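Local atomic coordinates of porphyranase B (Zobellia galactanivorans, PDB entry 3JUU), a protein that hydrolyses the sulfated red-algal polysaccharide porphyran at the (1->4) linkages between beta-D-galactopyranose and alpha-L-galactopyranose-6-sulfate, releasing mostly a sulfated disaccharide. Residues 55-60 with 243-248; 12-17 with 107-112; 141-146 with 170-175. All blocks are in the same frame, centred on the assembly; numbering follows the deposited sequence. Where two conformers were deposited one is given.

Contacts 1 and 3 both belong to the catalytic cleft, whereas contact 2 lies away from the assigned sites. The centres of contacts 1 and 3 are about 18 Å apart and their nearest atoms about 7 Å, which is also the separation of the Arg57 and Glu143 side chains. One glycerol spans that interval: it is hydrogen-bonded to Arg57 and Glu243 in contact 1 and, through its O2, to Glu143 OE2 in contact 3. Contact 2 sits across the centre of the chain from contact 1, with centres about 30 Å apart. It comes closer to contact 3, with nearest atoms about 4 Å apart but no touch. Along the sequence, contact 3 is nested inside the loop closed by contact 1.

Contact 1: residues 55-60 with 243-248; sequences IGRAPG and ETYDWN. With GOL (glycerol), chain H.
Arg57 and Glu243, both assigned to substrate binding, meet at the active-site cleft of this family 16 jelly roll, where the loop leading into strand 60-62 packs on the loop that follows strand 237-242. The Arg57 chain leaves with CG anti to the backbone N (chi1 179°), runs past Thr244 O and bends at chi3. Its NH1 lies between two acceptors. Glu243 OE1, 2.8 Å from Arg57 NH1, forms a salt bridge through its anti lone pair, and the carboxylate and guanidinium planes are only 11° apart. Thr244 O accepts the second bond, 2.9 Å from Arg57 NH1 and likewise in the guanidinium plane. Two in-plane bonds from one nitrogen fix the rotation of the group and present NH2 to the glycerol, whose O3 lies 3.0 Å from Arg57 NH2. Glycerol O3 donates in turn to Glu243 OE1 and glycerol O1 to OE2, so this probable crystallisation additive is consistent with a sugar-binding position. An alanine in place of Arg57 would probably leave Glu243 OE1 without its positive mate and Thr244 O without its side-chain donor. Nearby, Tyr245 OH bonds to Glu148, assigned as the proton donor. Farther along the loop, Thr244 OG1 receives a weak bond from Gly60 N at 3.1 Å, and Pro59, which follows a cis peptide, brings its CD to 3.3 Å from the same Thr244 OG1. Two waters each donate to both Ala58 O and Asp246 OD1, and that OD1 rests 3.4 Å from Arg57 CD.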
loop_
_atom_site.group_PDB
_atom_site.type_symbol
_atom_site.label_atom_id
_atom_site.label_comp_id
_atom_site.label_asym_id
_atom_site.label_seq_id
_atom_site.Cartn_x
_atom_site.Cartn_y
_atom_site.Cartn_z
ATOM N N ILE A 55 8.268 5.398 11.818
ATOM C CA ILE A 55 8.831 6.651 11.292
ATOM C C ILE A 55 9.485 6.499 9.911
ATOM O O ILE A 55 9.805 7.511 9.284
ATOM C CB ILE A 55 9.889 7.255 12.315
ATOM C CG1 ILE A 55 11.160 6.425 12.316
ATOM C CG2 ILE A 55 9.184 7.400 13.714
ATOM C CD1 ILE A 55 12.293 7.087 13.146
ATOM N N GLY A 56 9.664 5.261 9.437
ATOM C CA GLY A 56 10.407 4.996 8.218
ATOM C C GLY A 56 11.500 3.996 8.393
ATOM O O GLY A 56 12.107 3.891 9.503
ATOM N N ARG A 57 11.748 3.200 7.358
ATOM C CA ARG A 57 12.885 2.291 7.412
ATOM C C ARG A 57 14.114 3.101 7.013
ATOM O O ARG A 57 14.136 3.698 5.921
ATOM C CB ARG A 57 12.697 1.118 6.447
ATOM C CG ARG A 57 13.856 0.104 6.394
ATOM C CD ARG A 57 13.507 -1.094 5.475
ATOM N NE ARG A 57 12.190 -1.731 5.784
ATOM C CZ ARG A 57 11.060 -1.568 5.112
ATOM N NH1 ARG A 57 10.947 -0.753 4.035
ATOM N NH2 ARG A 57 9.969 -2.232 5.500
ATOM N N ALA A 58 15.171 3.066 7.832
ATOM C CA ALA A 58 16.315 3.907 7.414
ATOM C C ALA A 58 16.856 3.398 6.053
ATOM O O ALA A 58 16.942 2.208 5.801
ATOM C CB ALA A 58 17.427 3.910 8.494
ATOM N N PRO A 59 17.275 4.293 5.164
ATOM C CA PRO A 59 17.531 5.723 5.392
ATOM C C PRO A 59 16.387 6.651 4.906
ATOM O O PRO A 59 16.639 7.853 4.743
ATOM C CB PRO A 59 18.802 5.954 4.556
ATOM C CG PRO A 59 18.534 5.085 3.271
ATOM C CD PRO A 59 17.753 3.832 3.822
ATOM N N GLY A 60 15.170 6.123 4.688
ATOM C CA GLY A 60 14.036 6.963 4.192
ATOM C C GLY A 60 13.062 7.351 5.348
ATOM O O GLY A 60 12.396 6.451 5.959
ATOM N N GLU A 243 8.765 4.469 0.673
ATOM C CA GLU A 243 9.785 4.148 1.707
ATOM C C GLU A 243 11.090 3.746 1.011
ATOM O O GLU A 243 11.100 3.566 -0.225
ATOM C CB GLU A 243 9.303 2.940 2.511
ATOM C CG GLU A 243 9.473 1.623 1.774
ATOM C CD GLU A 243 8.291 0.701 2.030
ATOM O OE1 GLU A 243 8.440 -0.185 2.909
ATOM O OE2 GLU A 243 7.249 0.852 1.353
ATOM N N THR A 244 12.150 3.492 1.780
ATOM C CA THR A 244 13.312 2.763 1.187
ATOM C C THR A 244 13.186 1.282 1.641
ATOM O O THR A 244 12.850 0.988 2.800
ATOM C CB THR A 244 14.644 3.381 1.717
ATOM O OG1 THR A 244 14.503 3.527 3.148
ATOM C CG2 THR A 244 14.870 4.824 1.085
ATOM N N TYR A 245 13.447 0.384 0.717
ATOM C CA TYR A 245 13.612 -1.033 1.032
ATOM C C TYR A 245 15.110 -1.366 1.133
ATOM O O TYR A 245 15.893 -0.891 0.348
ATOM C CB TYR A 245 13.116 -1.823 -0.185
ATOM C CG TYR A 245 11.637 -1.809 -0.382
ATOM C CD1 TYR A 245 10.773 -2.264 0.588
ATOM C CD2 TYR A 245 11.108 -1.432 -1.646
ATOM C CE1 TYR A 245 9.355 -2.371 0.339
ATOM C CE2 TYR A 245 9.753 -1.557 -1.887
ATOM C CZ TYR A 245 8.889 -1.979 -0.891
ATOM O OH TYR A 245 7.540 -2.073 -1.212
ATOM N N ASP A 246 15.497 -2.201 2.102
ATOM C CA ASP A 246 16.917 -2.577 2.233
ATOM C C ASP A 246 17.461 -3.232 1.000
ATOM O O ASP A 246 18.678 -3.143 0.712
ATOM C CB ASP A 246 17.038 -3.572 3.402
ATOM C CG ASP A 246 16.940 -2.873 4.778
ATOM O OD1 ASP A 246 16.827 -1.613 4.884
ATOM O OD2 ASP A 246 16.926 -3.601 5.751
ATOM N N TRP A 247 16.586 -3.906 0.226
ATOM C CA TRP A 247 17.084 -4.678 -0.897
ATOM C C TRP A 247 17.166 -3.855 -2.167
ATOM O O TRP A 247 17.589 -4.381 -3.206
ATOM C CB TRP A 247 16.186 -5.938 -1.121
ATOM C CG TRP A 247 14.737 -5.614 -1.029
ATOM C CD1 TRP A 247 13.945 -5.707 0.063
ATOM C CD2 TRP A 247 13.885 -5.179 -2.109
ATOM N NE1 TRP A 247 12.668 -5.353 -0.250
ATOM C CE2 TRP A 247 12.590 -5.048 -1.575
ATOM C CE3 TRP A 247 14.110 -4.881 -3.434
ATOM C CZ2 TRP A 247 11.496 -4.617 -2.329
ATOM C CZ3 TRP A 247 12.999 -4.437 -4.220
ATOM C CH2 TRP A 247 11.728 -4.324 -3.650
ATOM N N ASN A 248 16.738 -2.574 -2.087
ATOM C CA ASN A 248 16.860 -1.672 -3.228
ATOM C C ASN A 248 17.604 -0.390 -2.756
ATOM O O ASN A 248 16.965 0.643 -2.423
ATOM C CB ASN A 248 15.460 -1.339 -3.806
ATOM C CG ASN A 248 15.517 -0.990 -5.297
ATOM O OD1 ASN A 248 14.993 0.059 -5.703
ATOM N ND2 ASN A 248 16.231 -1.828 -6.111
HETATM C C1 GOL H . 5.136 -1.569 2.174
HETATM O O1 GOL H . 5.206 -0.232 2.736
HETATM C C2 GOL H . 5.172 -2.621 3.319
HETATM O O2 GOL H . 5.290 -3.975 2.883
HETATM C C3 GOL H . 6.125 -2.390 4.449
HETATM O O3 GOL H . 7.436 -2.492 3.875
HETATM O O HOH W 1 11.840 4.128 4.550
HETATM O O HOH W 2 16.343 0.739 3.529
HETATM O O HOH W 3 17.115 -0.232 7.188
#

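Contact 2: residues 12-17 with 107-112; sequences PHFKPG and YGYYEC. With SO4 (sulfate ion), chain D.
Phe14 meets Tyr109 tip to tip where the N-terminal segment 12-17 covers strand 108-115 of the jelly-roll sandwich. The pair is edge-to-face: the rim of Phe14 points at the face of Tyr109, with the ring centroids 4.9 Å apart and the planes at 58°. Phe14 CZ stands 3.7 Å above the centre of the Tyr109 ring. Tyr109 is carried there with CG anti to its backbone N (chi1 -173°). Pro12 crosses the same ring obliquely, its CB 3.6 Å from Tyr109 CD2, and Phe217 adds a further edge-to-face partner to both aromatic rings. Beside this apolar group runs a polar one. Glu111 OE1 accepts from His13 N at 3.0 Å on its syn side, somewhat out of the carboxylate plane, the nearly straight N-H...O angle (166°) holding the segment's backbone to the strand. The other oxygen, Glu111 OE2, bonds to Trp273 NE1, so both carboxylate oxygens are engaged. The close approach of His13 NE2 to the sulfate is doubtful, because the bond is very short and the residue has two conformers. A single water joins the apolar and polar parts: it accepts from Tyr109 OH at 2.7 Å and donates to His13 O and to Glu111 OE1.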
loop_
_atom_site.group_PDB
_atom_site.type_symbol
_atom_site.label_atom_id
_atom_site.label_comp_id
_atom_site.label_asym_id
_atom_site.label_seq_id
_atom_site.Cartn_x
_atom_site.Cartn_y
_atom_site.Cartn_z
ATOM N N PRO A 12 -17.136 -0.267 -7.442
ATOM C CA PRO A 12 -15.719 -0.505 -7.711
ATOM C C PRO A 12 -15.409 -0.618 -9.170
ATOM O O PRO A 12 -16.315 -0.829 -10.030
ATOM C CB PRO A 12 -15.423 -1.842 -6.998
ATOM C CG PRO A 12 -16.474 -1.948 -5.927
ATOM C CD PRO A 12 -17.681 -1.346 -6.602
ATOM N N HIS A 13 -14.134 -0.454 -9.519
ATOM C CA HIS A 13 -13.738 -0.600 -10.918
ATOM C C HIS A 13 -13.639 -2.066 -11.306
ATOM O O HIS A 13 -12.694 -2.773 -10.886
ATOM C CB HIS A 13 -12.408 0.115 -11.164
ATOM C CG HIS A 13 -12.572 1.549 -11.550
ATOM N ND1 HIS A 13 -12.063 2.066 -12.721
ATOM C CD2 HIS A 13 -13.201 2.574 -10.917
ATOM C CE1 HIS A 13 -12.353 3.358 -12.781
ATOM N NE2 HIS A 13 -13.046 3.685 -11.702
ATOM N N PHE A 14 -14.626 -2.552 -12.094
ATOM C CA PHE A 14 -14.524 -3.915 -12.579
ATOM C C PHE A 14 -14.828 -3.838 -14.047
ATOM O O PHE A 14 -15.829 -3.166 -14.411
ATOM C CB PHE A 14 -15.556 -4.864 -11.920
ATOM C CG PHE A 14 -15.359 -5.087 -10.465
ATOM C CD1 PHE A 14 -14.160 -5.667 -10.003
ATOM C CD2 PHE A 14 -16.359 -4.756 -9.530
ATOM C CE1 PHE A 14 -13.997 -5.925 -8.647
ATOM C CE2 PHE A 14 -16.223 -5.025 -8.170
ATOM C CZ PHE A 14 -15.017 -5.563 -7.705
ATOM N N LYS A 15 -14.044 -4.518 -14.891
ATOM C CA LYS A 15 -14.343 -4.626 -16.328
ATOM C C LYS A 15 -15.604 -5.521 -16.484
ATOM O O LYS A 15 -16.061 -6.150 -15.515
ATOM C CB LYS A 15 -13.177 -5.314 -17.077
ATOM C CG LYS A 15 -11.859 -4.509 -17.139
ATOM C CD LYS A 15 -12.045 -3.364 -18.109
ATOM C CE LYS A 15 -10.714 -2.775 -18.601
ATOM N NZ LYS A 15 -10.116 -1.806 -17.602
ATOM N N PRO A 16 -16.167 -5.564 -17.699
ATOM C CA PRO A 16 -17.385 -6.358 -17.849
ATOM C C PRO A 16 -17.085 -7.833 -17.605
ATOM O O PRO A 16 -16.055 -8.360 -18.078
ATOM C CB PRO A 16 -17.776 -6.128 -19.329
ATOM C CG PRO A 16 -17.189 -4.702 -19.709
ATOM C CD PRO A 16 -15.829 -4.762 -18.901
ATOM N N GLY A 17 -17.933 -8.486 -16.825
ATOM C CA GLY A 17 -17.664 -9.852 -16.567
ATOM C C GLY A 17 -16.706 -10.160 -15.440
ATOM O O GLY A 17 -16.254 -11.297 -15.372
ATOM N N TYR A 107 -12.829 -7.237 6.299
ATOM C CA TYR A 107 -13.378 -7.648 4.984
ATOM C C TYR A 107 -13.768 -6.474 4.121
ATOM O O TYR A 107 -13.847 -5.340 4.610
ATOM C CB TYR A 107 -14.565 -8.673 5.081
ATOM C CG TYR A 107 -14.273 -9.751 6.087
ATOM C CD1 TYR A 107 -13.123 -10.526 6.004
ATOM C CD2 TYR A 107 -15.097 -9.900 7.208
ATOM C CE1 TYR A 107 -12.817 -11.490 7.006
ATOM C CE2 TYR A 107 -14.810 -10.865 8.189
ATOM C CZ TYR A 107 -13.677 -11.664 8.038
ATOM O OH TYR A 107 -13.356 -12.582 9.018
ATOM N N GLY A 108 -13.997 -6.737 2.849
ATOM C CA GLY A 108 -14.475 -5.748 1.939
ATOM C C GLY A 108 -13.620 -5.644 0.674
ATOM O O GLY A 108 -12.760 -6.502 0.441
ATOM N N TYR A 109 -13.878 -4.642 -0.180
ATOM C CA TYR A 109 -13.149 -4.494 -1.428
ATOM C C TYR A 109 -12.375 -3.148 -1.317
ATOM O O TYR A 109 -12.991 -2.104 -1.007
ATOM C CB TYR A 109 -14.127 -4.495 -2.664
ATOM C CG TYR A 109 -13.324 -4.505 -3.958
ATOM C CD1 TYR A 109 -12.765 -5.728 -4.426
ATOM C CD2 TYR A 109 -13.020 -3.306 -4.693
ATOM C CE1 TYR A 109 -11.957 -5.760 -5.527
ATOM C CE2 TYR A 109 -12.210 -3.358 -5.840
ATOM C CZ TYR A 109 -11.656 -4.609 -6.237
ATOM O OH TYR A 109 -10.898 -4.665 -7.403
ATOM N N TYR A 110 -11.080 -3.143 -1.650
ATOM C CA TYR A 110 -10.264 -1.944 -1.415
ATOM C C TYR A 110 -9.494 -1.722 -2.633
ATOM O O TYR A 110 -8.748 -2.639 -3.079
ATOM C CB TYR A 110 -9.276 -2.206 -0.252
ATOM C CG TYR A 110 -10.021 -2.484 1.023
ATOM C CD1 TYR A 110 -10.286 -1.415 1.909
ATOM C CD2 TYR A 110 -10.484 -3.770 1.350
ATOM C CE1 TYR A 110 -11.016 -1.644 3.089
ATOM C CE2 TYR A 110 -11.193 -3.980 2.480
ATOM C CZ TYR A 110 -11.472 -2.910 3.350
ATOM O OH TYR A 110 -12.169 -3.134 4.527
ATOM N N GLU A 111 -9.604 -0.508 -3.202
ATOM C CA GLU A 111 -8.942 -0.269 -4.472
ATOM C C GLU A 111 -8.356 1.150 -4.514
ATOM O O GLU A 111 -8.871 2.038 -3.851
ATOM C CB GLU A 111 -9.933 -0.436 -5.636
ATOM C CG GLU A 111 -11.310 0.255 -5.349
ATOM C CD GLU A 111 -12.203 0.393 -6.552
ATOM O OE1 GLU A 111 -11.872 -0.181 -7.616
ATOM O OE2 GLU A 111 -13.202 1.179 -6.419
ATOM N N CYS A 112 -7.286 1.370 -5.295
ATOM C CA CYS A 112 -6.818 2.726 -5.548
ATOM C C CYS A 112 -6.379 2.823 -7.006
ATOM O O CYS A 112 -6.160 1.805 -7.691
ATOM C CB CYS A 112 -5.646 3.055 -4.571
ATOM S SG CYS A 112 -4.032 2.328 -5.128
HETATM S S SO4 D . -12.959 7.310 -11.929
HETATM O O1 SO4 D . -13.732 7.446 -13.158
HETATM O O2 SO4 D . -13.194 8.476 -11.067
HETATM O O3 SO4 D . -13.400 6.080 -11.265
HETATM O O4 SO4 D . -11.526 7.214 -12.291
HETATM O O HOH W 4 -10.841 -2.395 -8.817
#

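Contact 3: residues 141-146 with 170-175; sequences TTELDI and NTHSRN. With SO4 (sulfate ion), chain G.
Glu143 holds CG anti to its backbone N and stays extended beyond it, while Arg174 places CG between its backbone N and carbonyl carbon (chi1 58°) and runs straight to NE. With these torsions, and a turn at chi4, the guanidinium reaches the carboxylate of Glu143, assigned as the nucleophile. Glu143, Asp145 and Glu148 form the E-x-D-x-x-E signature of family 16 on a jelly-roll strand. In this salt bridge Arg174 NH2 (2.8 Å) and NH1 (2.9 Å) both donate to Glu143 OE1 from opposite faces of its carboxylate plane, at 85° to the guanidinium. Thr141 CG2 covers one guanidinium face. Arg174 NE and NH2 also donate to a sulfate, probably from crystallisation, which Asn175 ND2 reaches besides Thr141 OG1. His172 lies beside Glu143, CD2 3.7 Å from Glu143 CD, with ND1 bonded to Ser186 OG. Asp145 OD2 meets its ring edge, 3.0 Å from His172 CD2. The axes of segments 141-145 and 170-174 approach to 4.7 Å and run antiparallel. Leu144 is backbone-bonded to Leu127 of strand 122-128 and Thr142 to Asn129 just after it; Thr171 and Ser173 pair with strand 185-192. On the face opposite Glu143, Leu144 packs against strands 202-210 and 213-218.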
loop_
_atom_site.group_PDB
_atom_site.type_symbol
_atom_site.label_atom_id
_atom_site.label_comp_id
_atom_site.label_asym_id
_atom_site.label_seq_id
_atom_site.Cartn_x
_atom_site.Cartn_y
_atom_site.Cartn_z
ATOM N N THR A 141 0.271 -10.228 13.800
ATOM C CA THR A 141 0.198 -9.321 12.660
ATOM C C THR A 141 -0.376 -10.035 11.462
ATOM O O THR A 141 0.032 -11.173 11.164
ATOM C CB THR A 141 1.610 -8.854 12.310
ATOM O OG1 THR A 141 2.083 -8.118 13.449
ATOM C CG2 THR A 141 1.574 -7.895 11.078
ATOM N N THR A 142 -1.227 -9.335 10.731
ATOM C CA THR A 142 -1.724 -9.803 9.464
ATOM C C THR A 142 -1.504 -8.571 8.567
ATOM O O THR A 142 -1.888 -7.475 8.880
ATOM C CB THR A 142 -3.263 -10.159 9.484
ATOM O OG1 THR A 142 -4.044 -9.014 9.898
ATOM C CG2 THR A 142 -3.563 -11.298 10.392
ATOM N N GLU A 143 -0.806 -8.779 7.450
ATOM C CA GLU A 143 -0.546 -7.687 6.492
ATOM C C GLU A 143 -0.975 -8.181 5.139
ATOM O O GLU A 143 -0.580 -9.269 4.728
ATOM C CB GLU A 143 0.982 -7.384 6.493
ATOM C CG GLU A 143 1.355 -6.287 5.436
ATOM C CD GLU A 143 2.882 -6.047 5.434
ATOM O OE1 GLU A 143 3.611 -6.518 6.353
ATOM O OE2 GLU A 143 3.351 -5.404 4.466
ATOM N N LEU A 144 -1.759 -7.349 4.440
ATOM C CA LEU A 144 -2.284 -7.671 3.095
ATOM C C LEU A 144 -1.749 -6.563 2.126
ATOM O O LEU A 144 -2.214 -5.443 2.100
ATOM C CB LEU A 144 -3.852 -7.694 3.168
ATOM C CG LEU A 144 -4.609 -8.420 2.017
ATOM C CD1 LEU A 144 -6.110 -8.282 2.212
ATOM C CD2 LEU A 144 -4.174 -7.900 0.618
ATOM N N ASP A 145 -0.727 -6.915 1.351
ATOM C CA ASP A 145 -0.117 -5.984 0.363
ATOM C C ASP A 145 -0.798 -6.081 -0.994
ATOM O O ASP A 145 -0.803 -7.145 -1.638
ATOM C CB ASP A 145 1.379 -6.331 0.247
ATOM C CG ASP A 145 2.059 -6.262 1.607
ATOM O OD1 ASP A 145 2.029 -5.160 2.228
ATOM O OD2 ASP A 145 2.541 -7.303 2.085
ATOM N N ILE A 146 -1.361 -4.962 -1.439
ATOM C CA ILE A 146 -2.153 -5.001 -2.628
ATOM C C ILE A 146 -1.226 -4.707 -3.791
ATOM O O ILE A 146 -1.195 -5.438 -4.816
ATOM C CB ILE A 146 -3.352 -4.015 -2.534
ATOM C CG1 ILE A 146 -4.151 -4.340 -1.327
ATOM C CG2 ILE A 146 -4.179 -3.993 -3.888
ATOM C CD1 ILE A 146 -4.996 -3.252 -0.875
ATOM N N ASN A 170 0.885 -9.523 -1.738
ATOM C CA ASN A 170 1.397 -10.435 -0.703
ATOM C C ASN A 170 0.474 -10.546 0.471
ATOM O O ASN A 170 -0.452 -9.724 0.660
ATOM C CB ASN A 170 2.831 -9.993 -0.256
ATOM C CG ASN A 170 3.749 -11.189 0.084
ATOM O OD1 ASN A 170 3.279 -12.209 0.589
ATOM N ND2 ASN A 170 5.054 -11.033 -0.136
ATOM N N THR A 171 0.660 -11.603 1.270
ATOM C CA THR A 171 -0.148 -11.734 2.535
ATOM C C THR A 171 0.848 -12.275 3.559
ATOM O O THR A 171 1.599 -13.192 3.253
ATOM C CB THR A 171 -1.397 -12.703 2.397
ATOM O OG1 THR A 171 -0.925 -13.976 1.920
ATOM C CG2 THR A 171 -2.517 -12.140 1.322
ATOM N N HIS A 172 0.921 -11.679 4.734
ATOM C CA HIS A 172 1.904 -12.070 5.714
ATOM C C HIS A 172 1.230 -12.363 7.029
ATOM O O HIS A 172 0.340 -11.616 7.431
ATOM C CB HIS A 172 2.894 -10.923 6.020
ATOM C CG HIS A 172 3.667 -10.474 4.830
ATOM N ND1 HIS A 172 4.700 -11.223 4.302
ATOM C CD2 HIS A 172 3.531 -9.393 4.021
ATOM C CE1 HIS A 172 5.233 -10.572 3.284
ATOM N NE2 HIS A 172 4.541 -9.463 3.089
ATOM N N SER A 173 1.759 -13.374 7.721
ATOM C CA SER A 173 1.372 -13.635 9.109
ATOM C C SER A 173 2.691 -13.644 9.897
ATOM O O SER A 173 3.636 -14.383 9.561
ATOM C CB SER A 173 0.673 -15.006 9.200
ATOM O OG SER A 173 0.658 -15.403 10.585
ATOM N N ARG A 174 2.778 -12.850 10.956
ATOM C CA ARG A 174 4.002 -12.821 11.791
ATOM C C ARG A 174 3.742 -12.314 13.191
ATOM O O ARG A 174 2.563 -11.973 13.505
ATOM C CB ARG A 174 5.107 -11.983 11.158
ATOM C CG ARG A 174 4.664 -10.477 10.885
ATOM C CD ARG A 174 5.861 -9.619 10.385
ATOM N NE ARG A 174 5.402 -8.254 10.172
ATOM C CZ ARG A 174 4.756 -7.851 9.085
ATOM N NH1 ARG A 174 4.525 -8.687 8.047
ATOM N NH2 ARG A 174 4.351 -6.611 9.038
ATOM N N ASN A 175 4.810 -12.189 14.026
ATOM C CA ASN A 175 4.596 -11.662 15.409
ATOM C C ASN A 175 3.550 -12.451 16.207
ATOM O O ASN A 175 2.712 -11.906 16.989
ATOM C CB ASN A 175 4.251 -10.168 15.418
ATOM C CG ASN A 175 5.281 -9.327 14.748
ATOM O OD1 ASN A 175 6.473 -9.617 14.845
ATOM N ND2 ASN A 175 4.829 -8.305 13.986
HETATM S S SO4 G . 5.745 -5.032 12.128
HETATM O O1 SO4 G . 6.743 -4.113 11.701
HETATM O O2 SO4 G . 4.496 -4.875 11.401
HETATM O O3 SO4 G . 6.346 -6.375 12.073
HETATM O O4 SO4 G . 5.285 -4.556 13.413
HETATM O O HOH W 5 -1.160 -13.683 11.853
#